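Local structure of aminotransferase (2FNU) at residues 5-9 with 180-184; 128-132 with 156-160; 150-156 with 172-178. The protein transfers an amino group from L-glutamate to a UDP-linked 4-keto sugar, the second step in making the pseudaminic acid that decorates flagellin. All coordinates share one frame; numbering follows the deposited sequence.

Interaction 1: 5-9 with 180-184; sequences AYSEP and HAIKP. With UD1 (uridine-diphosphate-N-acetylglucosamine), chain F; PMP (4'-deoxy-4'-aminopyridoxal-5'-phosphate), chain E.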
loop_
_atom_site.group_PDB
_atom_site.type_symbol
_atom_site.label_atom_id
_atom_site.label_comp_id
_atom_site.label_asym_id
_atom_site.label_seq_id
_atom_site.Cartn_x
_atom_site.Cartn_y
_atom_site.Cartn_z
ATOM N N ALA B 5 -2.123 24.833 8.986
ATOM C CA ALA B 5 -1.333 23.608 8.951
ATOM C C ALA B 5 -0.022 23.918 8.246
ATOM O O ALA B 5 0.029 24.830 7.405
ATOM C CB ALA B 5 -2.086 22.530 8.171
ATOM N N TYR B 6 1.031 23.174 8.566
ATOM C CA TYR B 6 2.332 23.499 7.975
ATOM C C TYR B 6 2.395 23.168 6.497
ATOM O O TYR B 6 3.167 23.760 5.753
ATOM C CB TYR B 6 3.496 22.883 8.759
ATOM C CG TYR B 6 3.822 21.425 8.480
ATOM C CD1 TYR B 6 4.661 21.074 7.422
ATOM C CD2 TYR B 6 3.318 20.405 9.290
ATOM C CE1 TYR B 6 4.995 19.756 7.167
ATOM C CE2 TYR B 6 3.649 19.066 9.042
ATOM C CZ TYR B 6 4.486 18.745 7.980
ATOM O OH TYR B 6 4.835 17.435 7.712
ATOM N N SER B 7 1.592 22.198 6.081
ATOM C CA SER B 7 1.385 21.933 4.655
ATOM C C SER B 7 -0.005 21.365 4.485
ATOM O O SER B 7 -0.581 20.828 5.436
ATOM C CB SER B 7 2.428 20.962 4.085
ATOM O OG SER B 7 2.283 20.848 2.673
ATOM N N GLU B 8 -0.554 21.510 3.288
ATOM C CA GLU B 8 -1.829 20.875 2.957
ATOM C C GLU B 8 -1.928 20.587 1.465
ATOM O O GLU B 8 -1.168 21.150 0.665
ATOM C CB GLU B 8 -3.003 21.732 3.414
ATOM C CG GLU B 8 -3.029 23.073 2.824
ATOM C CD GLU B 8 -4.048 24.002 3.491
ATOM O OE1 GLU B 8 -4.709 24.705 2.740
ATOM O OE2 GLU B 8 -4.176 24.045 4.730
ATOM N N PRO B 9 -2.868 19.706 1.073
ATOM C CA PRO B 9 -3.025 19.440 -0.345
ATOM C C PRO B 9 -3.648 20.646 -1.042
ATOM O O PRO B 9 -4.414 21.390 -0.424
ATOM C CB PRO B 9 -3.999 18.249 -0.372
ATOM C CG PRO B 9 -4.812 18.390 0.896
ATOM C CD PRO B 9 -3.823 18.937 1.904
ATOM N N HIS B 180 2.283 11.820 -0.912
ATOM C CA HIS B 180 1.428 11.985 0.259
ATOM C C HIS B 180 0.697 13.328 0.175
ATOM O O HIS B 180 1.190 14.280 -0.452
ATOM C CB HIS B 180 2.284 11.961 1.521
ATOM C CG HIS B 180 1.506 12.090 2.798
ATOM N ND1 HIS B 180 1.223 13.313 3.383
ATOM C CD2 HIS B 180 0.949 11.150 3.600
ATOM C CE1 HIS B 180 0.530 13.112 4.494
ATOM N NE2 HIS B 180 0.368 11.808 4.658
ATOM N N ALA B 181 -0.466 13.396 0.824
ATOM C CA ALA B 181 -1.324 14.592 0.853
ATOM C C ALA B 181 -0.584 15.922 0.960
ATOM O O ALA B 181 -0.996 16.908 0.354
ATOM C CB ALA B 181 -2.301 14.470 2.012
ATOM N N ILE B 182 0.486 15.969 1.749
ATOM C CA ILE B 182 1.124 17.258 2.035
ATOM C C ILE B 182 2.375 17.504 1.203
ATOM O O ILE B 182 3.090 18.495 1.430
ATOM C CB ILE B 182 1.422 17.443 3.542
ATOM C CG1 ILE B 182 2.469 16.425 4.003
ATOM C CG2 ILE B 182 0.101 17.345 4.320
ATOM C CD1 ILE B 182 2.929 16.584 5.468
ATOM N N LYS B 183 2.635 16.622 0.234
ATOM C CA LYS B 183 3.876 16.704 -0.544
ATOM C C LYS B 183 3.764 17.640 -1.756
ATOM O O LYS B 183 2.683 18.180 -2.029
ATOM C CB LYS B 183 4.325 15.307 -0.955
ATOM C CG LYS B 183 4.832 14.458 0.225
ATOM C CD LYS B 183 6.183 14.918 0.735
ATOM C CE LYS B 183 6.726 13.936 1.782
ATOM N NZ LYS B 183 7.347 14.633 2.919
ATOM N N PRO B 184 4.886 17.894 -2.446
ATOM C CA PRO B 184 4.847 18.869 -3.549
ATOM C C PRO B 184 3.705 18.692 -4.549
ATOM O O PRO B 184 3.121 19.684 -4.996
ATOM C CB PRO B 184 6.230 18.711 -4.188
ATOM C CG PRO B 184 7.113 18.448 -2.975
ATOM C CD PRO B 184 6.274 17.444 -2.183
HETATM C "C1'" UD1 F . 5.092 12.269 8.498
HETATM C "C2'" UD1 F . 6.302 13.187 8.250
HETATM C "C3'" UD1 F . 6.331 13.746 6.832
HETATM C "C4'" UD1 F . 6.094 12.633 5.802
HETATM C "C5'" UD1 F . 4.897 11.717 6.120
HETATM C "C6'" UD1 F . 3.558 12.363 5.754
HETATM C "C7'" UD1 F . 7.011 14.244 10.364
HETATM C "C8'" UD1 F . 6.786 15.348 11.362
HETATM N "N2'" UD1 F . 6.302 14.273 9.231
HETATM O "O1'" UD1 F . 3.896 13.042 8.613
HETATM O "O3'" UD1 F . 7.616 14.357 6.567
HETATM O "O5'" UD1 F . 4.924 11.260 7.483
HETATM O "O7'" UD1 F . 7.815 13.371 10.592
HETATM N N1 UD1 F . -2.497 17.213 6.604
HETATM C C2 UD1 F . -3.426 17.708 5.667
HETATM N N3 UD1 F . -4.073 16.858 4.853
HETATM C C4 UD1 F . -3.868 15.534 4.910
HETATM C C5 UD1 F . -2.962 14.981 5.815
HETATM C C6 UD1 F . -2.269 15.819 6.679
HETATM O O2 UD1 F . -3.640 18.943 5.598
HETATM O O4 UD1 F . -4.494 14.788 4.134
HETATM C C1B UD1 F . -1.812 18.171 7.495
HETATM C C2B UD1 F . -2.686 18.357 8.728
HETATM O "O2'" UD1 F . -2.712 19.743 9.080
HETATM C C3B UD1 F . -1.997 17.546 9.802
HETATM C C4B UD1 F . -0.543 17.610 9.385
HETATM O O4B UD1 F . -0.547 17.674 7.955
HETATM O O3B UD1 F . -2.183 18.076 11.121
HETATM C C5B UD1 F . 0.195 16.370 9.850
HETATM O O5B UD1 F . 1.546 16.486 9.427
HETATM P PA UD1 F . 2.668 15.576 10.146
HETATM O O1A UD1 F . 3.976 15.756 9.389
HETATM O O2A UD1 F . 2.619 15.860 11.638
HETATM O O3A UD1 F . 1.999 14.137 9.821
HETATM P PB UD1 F . 2.820 12.744 9.785
HETATM O O1B UD1 F . 3.565 12.551 11.098
HETATM O O2B UD1 F . 1.864 11.679 9.271
HETATM N N1 PMP E . 10.918 9.644 3.288
HETATM C C2 PMP E . 10.768 10.948 3.684
HETATM C C2A PMP E . 11.975 11.856 3.657
HETATM C C3 PMP E . 9.504 11.400 4.088
HETATM O O3 PMP E . 9.322 12.703 4.455
HETATM C C4 PMP E . 8.398 10.517 4.113
HETATM C C4A PMP E . 7.043 10.954 4.627
HETATM N N4A PMP E . 7.142 11.930 5.689
HETATM C C5 PMP E . 8.571 9.210 3.643
HETATM C C6 PMP E . 9.827 8.820 3.183
HETATM C C5A PMP E . 7.423 8.217 3.598
HETATM O O4P PMP E . 6.610 8.579 2.497
HETATM P P PMP E . 5.068 8.101 2.449
HETATM O O1P PMP E . 4.331 8.974 3.437
HETATM O O2P PMP E . 4.619 8.401 1.050
HETATM O O3P PMP E . 4.993 6.631 2.764
HETATM O O HOH W 1 1.587 20.739 -0.326
#
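Y6 crosses I182 at about a right angle, its phenol end meeting the ethyl branch of a residue inside the tight turn that ends at the cofactor lysine. H180 to K183 form a type I beta turn, closed by K183 N bonding to H180 O and reinforced by I182 N, which donates to H180 ND1. K183 at its end is the lysine that pyridoxal phosphate modifies in this DegT/DnrJ/EryC1-family aminotransferase; here it is detached, and NZ bonds to O3 of PMP instead.

The Y6 ring swings between its own backbone N and carbonyl carbon (chi1 82°), which carries OH to within 3.1 Å of I182 CD1 and lets it donate to O1A of the UD1 diphosphate at 2.5 Å. H315 NE2 is a second partner of the same hydroxyl. S7 supplies the direct hydrogen bond between the two segments: OG, trans to the backbone N at chi1 -174°, donates to I182 O over 2.8 Å, tilted 19° from the carbonyl plane. E8 sends its CB away from the turn, yet that atom rests 3.6 Å from UD1 O2, and the E8 carbonyl O has a water 3.0 Å away, between it and K183 O. P9 CA lies 3.3 Å from A181 O in van der Waals contact.

Together the two loops form one wall of the nucleotide-sugar pocket, with I182 CG2 and A181 CB on the same side of the uracil, while K26 and T29 of the second subunit pack against E8, P9, H180 and A181. At the sugar end the H180 ring offers a face, and UD1 C6' sits over its centre, 3.3 Å above the plane.

Interaction 2: 128-132 with 156-160; sequences VDYAG and SHALG. With PMP (4'-deoxy-4'-aminopyridoxal-5'-phosphate), chain E.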
loop_
_atom_site.group_PDB
_atom_site.type_symbol
_atom_site.label_atom_id
_atom_site.label_comp_id
_atom_site.label_asym_id
_atom_site.label_seq_id
_atom_site.Cartn_x
_atom_site.Cartn_y
_atom_site.Cartn_z
ATOM N N VAL B 128 19.009 11.894 1.664
ATOM C CA VAL B 128 17.675 12.497 1.664
ATOM C C VAL B 128 17.808 13.973 1.285
ATOM O O VAL B 128 18.658 14.691 1.837
ATOM C CB VAL B 128 17.060 12.422 3.076
ATOM C CG1 VAL B 128 15.738 13.215 3.164
ATOM C CG2 VAL B 128 16.837 10.959 3.447
ATOM N N ASP B 129 16.963 14.439 0.366
ATOM C CA ASP B 129 16.980 15.852 -0.018
ATOM C C ASP B 129 16.085 16.570 0.979
ATOM O O ASP B 129 14.871 16.697 0.781
ATOM C CB ASP B 129 16.480 16.005 -1.450
ATOM C CG ASP B 129 17.314 15.214 -2.436
ATOM O OD1 ASP B 129 18.565 15.225 -2.314
ATOM O OD2 ASP B 129 16.724 14.557 -3.314
ATOM N N TYR B 130 16.687 17.022 2.078
ATOM C CA TYR B 130 15.902 17.575 3.171
ATOM C C TYR B 130 15.216 18.875 2.759
ATOM O O TYR B 130 15.870 19.810 2.283
ATOM C CB TYR B 130 16.804 17.814 4.385
ATOM C CG TYR B 130 16.068 18.439 5.547
ATOM C CD1 TYR B 130 16.014 19.821 5.686
ATOM C CD2 TYR B 130 15.429 17.648 6.486
ATOM C CE1 TYR B 130 15.336 20.412 6.734
ATOM C CE2 TYR B 130 14.741 18.223 7.554
ATOM C CZ TYR B 130 14.695 19.607 7.657
ATOM O OH TYR B 130 14.034 20.197 8.714
ATOM N N ALA B 131 13.891 18.919 2.988
ATOM C CA ALA B 131 13.042 20.073 2.664
ATOM C C ALA B 131 12.881 20.307 1.174
ATOM O O ALA B 131 12.237 21.275 0.771
ATOM C CB ALA B 131 13.534 21.369 3.371
ATOM N N GLY B 132 13.449 19.409 0.366
ATOM C CA GLY B 132 13.518 19.602 -1.078
ATOM C C GLY B 132 14.868 20.032 -1.594
ATOM O O GLY B 132 15.091 20.042 -2.804
ATOM N N SER B 156 11.929 12.070 -1.410
ATOM C CA SER B 156 10.492 12.175 -1.142
ATOM C C SER B 156 9.995 13.612 -1.107
ATOM O O SER B 156 8.840 13.866 -1.492
ATOM C CB SER B 156 10.132 11.481 0.174
ATOM O OG SER B 156 10.147 10.070 0.023
ATOM N N HIS B 157 10.837 14.544 -0.622
ATOM C CA HIS B 157 10.470 15.963 -0.525
ATOM C C HIS B 157 10.676 16.746 -1.809
ATOM O O HIS B 157 10.297 17.926 -1.871
ATOM C CB HIS B 157 11.347 16.683 0.520
ATOM C CG HIS B 157 11.175 16.184 1.919
ATOM N ND1 HIS B 157 11.735 16.829 2.999
ATOM C CD2 HIS B 157 10.528 15.102 2.416
ATOM C CE1 HIS B 157 11.434 16.170 4.107
ATOM N NE2 HIS B 157 10.702 15.117 3.784
ATOM N N ALA B 158 11.313 16.125 -2.802
ATOM C CA ALA B 158 12.058 16.917 -3.783
ATOM C C ALA B 158 11.591 16.878 -5.232
ATOM O O ALA B 158 12.368 17.243 -6.122
ATOM C CB ALA B 158 13.559 16.564 -3.728
ATOM N N LEU B 159 10.344 16.473 -5.482
ATOM C CA LEU B 159 9.873 16.527 -6.871
ATOM C C LEU B 159 9.903 17.973 -7.388
ATOM O O LEU B 159 9.257 18.878 -6.828
ATOM C CB LEU B 159 8.482 15.925 -7.012
ATOM C CG LEU B 159 8.025 15.822 -8.478
ATOM C CD1 LEU B 159 8.680 14.663 -9.194
ATOM C CD2 LEU B 159 6.517 15.699 -8.503
ATOM N N GLY B 160 10.664 18.175 -8.460
ATOM C CA GLY B 160 10.819 19.506 -9.036
ATOM C C GLY B 160 12.098 20.213 -8.612
ATOM O O GLY B 160 12.503 21.206 -9.225
HETATM N N1 PMP E . 10.918 9.644 3.288
HETATM C C2 PMP E . 10.768 10.948 3.684
HETATM C C2A PMP E . 11.975 11.856 3.657
HETATM C C3 PMP E . 9.504 11.400 4.088
HETATM O O3 PMP E . 9.322 12.703 4.455
HETATM C C4 PMP E . 8.398 10.517 4.113
HETATM C C4A PMP E . 7.043 10.954 4.627
HETATM N N4A PMP E . 7.142 11.930 5.689
HETATM C C5 PMP E . 8.571 9.210 3.643
HETATM C C6 PMP E . 9.827 8.820 3.183
HETATM C C5A PMP E . 7.423 8.217 3.598
HETATM O O4P PMP E . 6.610 8.579 2.497
HETATM P P PMP E . 5.068 8.101 2.449
HETATM O O1P PMP E . 4.331 8.974 3.437
HETATM O O2P PMP E . 4.619 8.401 1.050
HETATM O O3P PMP E . 4.993 6.631 2.764
HETATM O O HOH W 2 13.602 14.187 0.117
#
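H157 is held by both ring nitrogens, A131 at one and the cofactor at the other. ND1 accepts from A131 N at 3.0 Å, the donor lying near the ring plane although the N-H...N angle is only 137°. At the other ring nitrogen, NE2 and PMP O3 share a hydrogen bond of 2.9 Å in which either could be the donor. Two in-plane partners on different nitrogens fix the rotation of the ring, and CG, lying trans to the carbonyl carbon (chi1 -64°), aims it between the loop and the pyridine. S156, one residue earlier, puts CB over the face of that pyridine, 3.6 Å from C2 of PMP.

Both segments are loops at the C-terminal ends of neighbouring parallel strands, 122-128 and 150-154, where aminotransferases of PLP fold type I bind their cofactor. The first folds back at once: D129 is the centre of an inverse gamma turn, and D129 to G132 make a type II beta turn in which G132 N bonds to D129 O. This turn presents A131 N to the histidine. G132, with phi at 103°, has a backbone suited to glycine, and its N packs 3.4 Å from H157 CB.

Further out, a water ties the loops together, donating to D129 O at 2.9 Å and accepting from H157 N. Beside it D129 CB meets A158 CB at 3.7 Å, methylene against methyl. The D129 carboxylate itself is engaged by others: OD1 by V135 N and OD2 by S155 OG. H284 meets the H157 ring edge-to-face, Y130 OH bonds to H315 O, and S161 OG bonds to G132 O.

Interaction 3: 150-156 with 172-178; sequences SFLSDSS and ALASVFS. With PMP (4'-deoxy-4'-aminopyridoxal-5'-phosphate), chain E.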
loop_
_atom_site.group_PDB
_atom_site.type_symbol
_atom_site.label_atom_id
_atom_site.label_comp_id
_atom_site.label_asym_id
_atom_site.label_seq_id
_atom_site.Cartn_x
_atom_site.Cartn_y
_atom_site.Cartn_z
ATOM N N SER B 150 26.114 1.314 -4.092
ATOM C CA SER B 150 24.978 1.910 -4.780
ATOM C C SER B 150 24.585 3.212 -4.107
ATOM O O SER B 150 24.503 3.279 -2.878
ATOM C CB SER B 150 23.783 0.962 -4.747
ATOM O OG SER B 150 24.071 -0.222 -5.474
ATOM N N PHE B 151 24.341 4.229 -4.934
ATOM C CA PHE B 151 23.795 5.520 -4.476
ATOM C C PHE B 151 22.275 5.453 -4.614
ATOM O O PHE B 151 21.759 5.347 -5.726
ATOM C CB PHE B 151 24.407 6.645 -5.333
ATOM C CG PHE B 151 23.841 8.027 -5.103
ATOM C CD1 PHE B 151 24.018 9.004 -6.075
ATOM C CD2 PHE B 151 23.186 8.374 -3.922
ATOM C CE1 PHE B 151 23.516 10.303 -5.899
ATOM C CE2 PHE B 151 22.677 9.677 -3.749
ATOM C CZ PHE B 151 22.857 10.630 -4.743
ATOM N N LEU B 152 21.573 5.491 -3.481
ATOM C CA LEU B 152 20.106 5.493 -3.471
ATOM C C LEU B 152 19.648 6.825 -2.886
ATOM O O LEU B 152 20.249 7.332 -1.945
ATOM C CB LEU B 152 19.546 4.334 -2.638
ATOM C CG LEU B 152 20.116 2.942 -2.953
ATOM C CD1 LEU B 152 19.594 1.887 -1.978
ATOM C CD2 LEU B 152 19.798 2.570 -4.399
ATOM N N SER B 153 18.603 7.411 -3.465
ATOM C CA SER B 153 18.184 8.753 -3.054
ATOM C C SER B 153 16.731 8.760 -2.576
ATOM O O SER B 153 15.835 8.474 -3.372
ATOM C CB SER B 153 18.325 9.720 -4.231
ATOM O OG SER B 153 17.982 11.068 -3.872
ATOM N N ASP B 154 16.509 9.063 -1.295
ATOM C CA ASP B 154 15.156 9.335 -0.811
ATOM C C ASP B 154 14.841 10.806 -1.094
ATOM O O ASP B 154 15.138 11.706 -0.289
ATOM C CB ASP B 154 15.005 8.990 0.681
ATOM C CG ASP B 154 13.584 9.200 1.165
ATOM O OD1 ASP B 154 13.276 8.801 2.300
ATOM O OD2 ASP B 154 12.771 9.758 0.374
ATOM N N SER B 155 14.280 11.028 -2.279
ATOM C CA SER B 155 13.937 12.355 -2.772
ATOM C C SER B 155 12.459 12.633 -2.498
ATOM O O SER B 155 11.818 13.389 -3.225
ATOM C CB SER B 155 14.266 12.457 -4.269
ATOM O OG SER B 155 15.682 12.336 -4.455
ATOM N N SER B 156 11.929 12.070 -1.410
ATOM C CA SER B 156 10.492 12.175 -1.142
ATOM C C SER B 156 9.995 13.612 -1.107
ATOM O O SER B 156 8.840 13.866 -1.492
ATOM C CB SER B 156 10.132 11.481 0.174
ATOM O OG SER B 156 10.147 10.070 0.023
ATOM N N ALA B 172 20.942 9.214 -8.976
ATOM C CA ALA B 172 21.278 8.048 -8.185
ATOM C C ALA B 172 20.936 6.786 -8.979
ATOM O O ALA B 172 20.321 6.861 -10.049
ATOM C CB ALA B 172 20.483 8.085 -6.891
ATOM N N LEU B 173 21.326 5.619 -8.465
ATOM C CA LEU B 173 20.887 4.369 -9.077
ATOM C C LEU B 173 19.366 4.391 -9.220
ATOM O O LEU B 173 18.813 4.018 -10.268
ATOM C CB LEU B 173 21.332 3.174 -8.233
ATOM C CG LEU B 173 20.778 1.836 -8.717
ATOM C CD1 LEU B 173 21.203 1.541 -10.182
ATOM C CD2 LEU B 173 21.207 0.711 -7.797
ATOM N N ALA B 174 18.696 4.838 -8.161
ATOM C CA ALA B 174 17.260 5.070 -8.220
ATOM C C ALA B 174 16.907 6.098 -7.164
ATOM O O ALA B 174 17.639 6.243 -6.173
ATOM C CB ALA B 174 16.501 3.769 -7.978
ATOM N N SER B 175 15.782 6.778 -7.378
ATOM C CA SER B 175 15.313 7.812 -6.463
ATOM C C SER B 175 13.837 7.608 -6.147
ATOM O O SER B 175 13.074 7.152 -6.996
ATOM C CB SER B 175 15.506 9.192 -7.088
ATOM O OG SER B 175 16.881 9.406 -7.431
ATOM N N VAL B 176 13.456 7.955 -4.928
ATOM C CA VAL B 176 12.071 7.788 -4.480
ATOM C C VAL B 176 11.430 9.157 -4.313
ATOM O O VAL B 176 12.066 10.071 -3.801
ATOM C CB VAL B 176 12.025 7.015 -3.151
ATOM C CG1 VAL B 176 10.635 7.091 -2.484
ATOM C CG2 VAL B 176 12.483 5.567 -3.397
ATOM N N PHE B 177 10.168 9.288 -4.743
ATOM C CA PHE B 177 9.358 10.474 -4.454
ATOM C C PHE B 177 8.100 10.074 -3.690
ATOM O O PHE B 177 7.619 8.955 -3.828
ATOM C CB PHE B 177 8.949 11.167 -5.758
ATOM C CG PHE B 177 10.119 11.710 -6.541
ATOM C CD1 PHE B 177 10.648 10.992 -7.607
ATOM C CD2 PHE B 177 10.710 12.907 -6.193
ATOM C CE1 PHE B 177 11.740 11.487 -8.328
ATOM C CE2 PHE B 177 11.813 13.412 -6.905
ATOM C CZ PHE B 177 12.327 12.704 -7.971
ATOM N N SER B 178 7.559 11.001 -2.908
ATOM C CA SER B 178 6.287 10.758 -2.236
ATOM C C SER B 178 5.230 11.702 -2.779
ATOM O O SER B 178 5.508 12.868 -3.050
ATOM C CB SER B 178 6.426 11.007 -0.722
ATOM O OG SER B 178 5.165 10.889 -0.053
HETATM N N1 PMP E . 10.918 9.644 3.288
HETATM C C2 PMP E . 10.768 10.948 3.684
HETATM C C2A PMP E . 11.975 11.856 3.657
HETATM C C3 PMP E . 9.504 11.400 4.088
HETATM O O3 PMP E . 9.322 12.703 4.455
HETATM C C4 PMP E . 8.398 10.517 4.113
HETATM C C4A PMP E . 7.043 10.954 4.627
HETATM N N4A PMP E . 7.142 11.930 5.689
HETATM C C5 PMP E . 8.571 9.210 3.643
HETATM C C6 PMP E . 9.827 8.820 3.183
HETATM C C5A PMP E . 7.423 8.217 3.598
HETATM O O4P PMP E . 6.610 8.579 2.497
HETATM P P PMP E . 5.068 8.101 2.449
HETATM O O1P PMP E . 4.331 8.974 3.437
HETATM O O2P PMP E . 4.619 8.401 1.050
HETATM O O3P PMP E . 4.993 6.631 2.764
#
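A172 plants its methyl squarely over the F151 ring: CB is 3.7 Å from the centroid and 9° off the normal, a CH-pi contact just ahead of strand 174-178. The same corner is fastened by L173 N, which donates to F151 O at 2.8 Å, while L173 and L152 run side by side, their CD2 atoms 4.1 Å apart.

From there the strands are parallel. S153 is the bonding residue, its N donating to A174 O and its O accepting from V176 N at 2.9 Å. S175 packs its OG against S153 CB on one face of the sheet; V176 and D154 share the other.

Past D154 the pairing frays. S155 N reaches V176 O only weakly, and S178 N to S156 O is weak as well. The chain bends through an inverse gamma turn centred on D154 and an Asx turn: D154 OD2 accepts from S156 N at 3.0 Å and, on its syn side, from S156 OG at 2.7 Å. Sent toward the pyridine by CG trans to the backbone N (chi1 -177°) and gripped twice, the carboxylate holds OD1 2.7 Å from PMP N1, with T87 OG1 as a further partner.

S178 OG, at the end of the second strand, donates to PMP O2P. An aspartate facing the pyridine nitrogen and a strand-end serine on the phosphate are familiar features of fold type I PLP enzymes.

In the fold
All three interactions converge on the cofactor. Interaction 3 sets the strand pair in the seven-stranded sheet, and interaction 2, centred about 10 Å away, continues from the end of its first strand; they share S156. Interaction 1 lies about 13 Å from interaction 2 and 20 Å from interaction 3, centre to centre, and encloses both along the chain. K183 knits them together: its NZ is 3.3 Å from H157 CD2, and its CB 3.4 Å from S178 O. Interaction 2 meets the pyridine and its O3, and interaction 3 meets N1 and the phosphate, while interaction 1 adds the nucleotide sugar, whose C4' lies 1.3 Å from PMP N4A, as expected for an external aldimine.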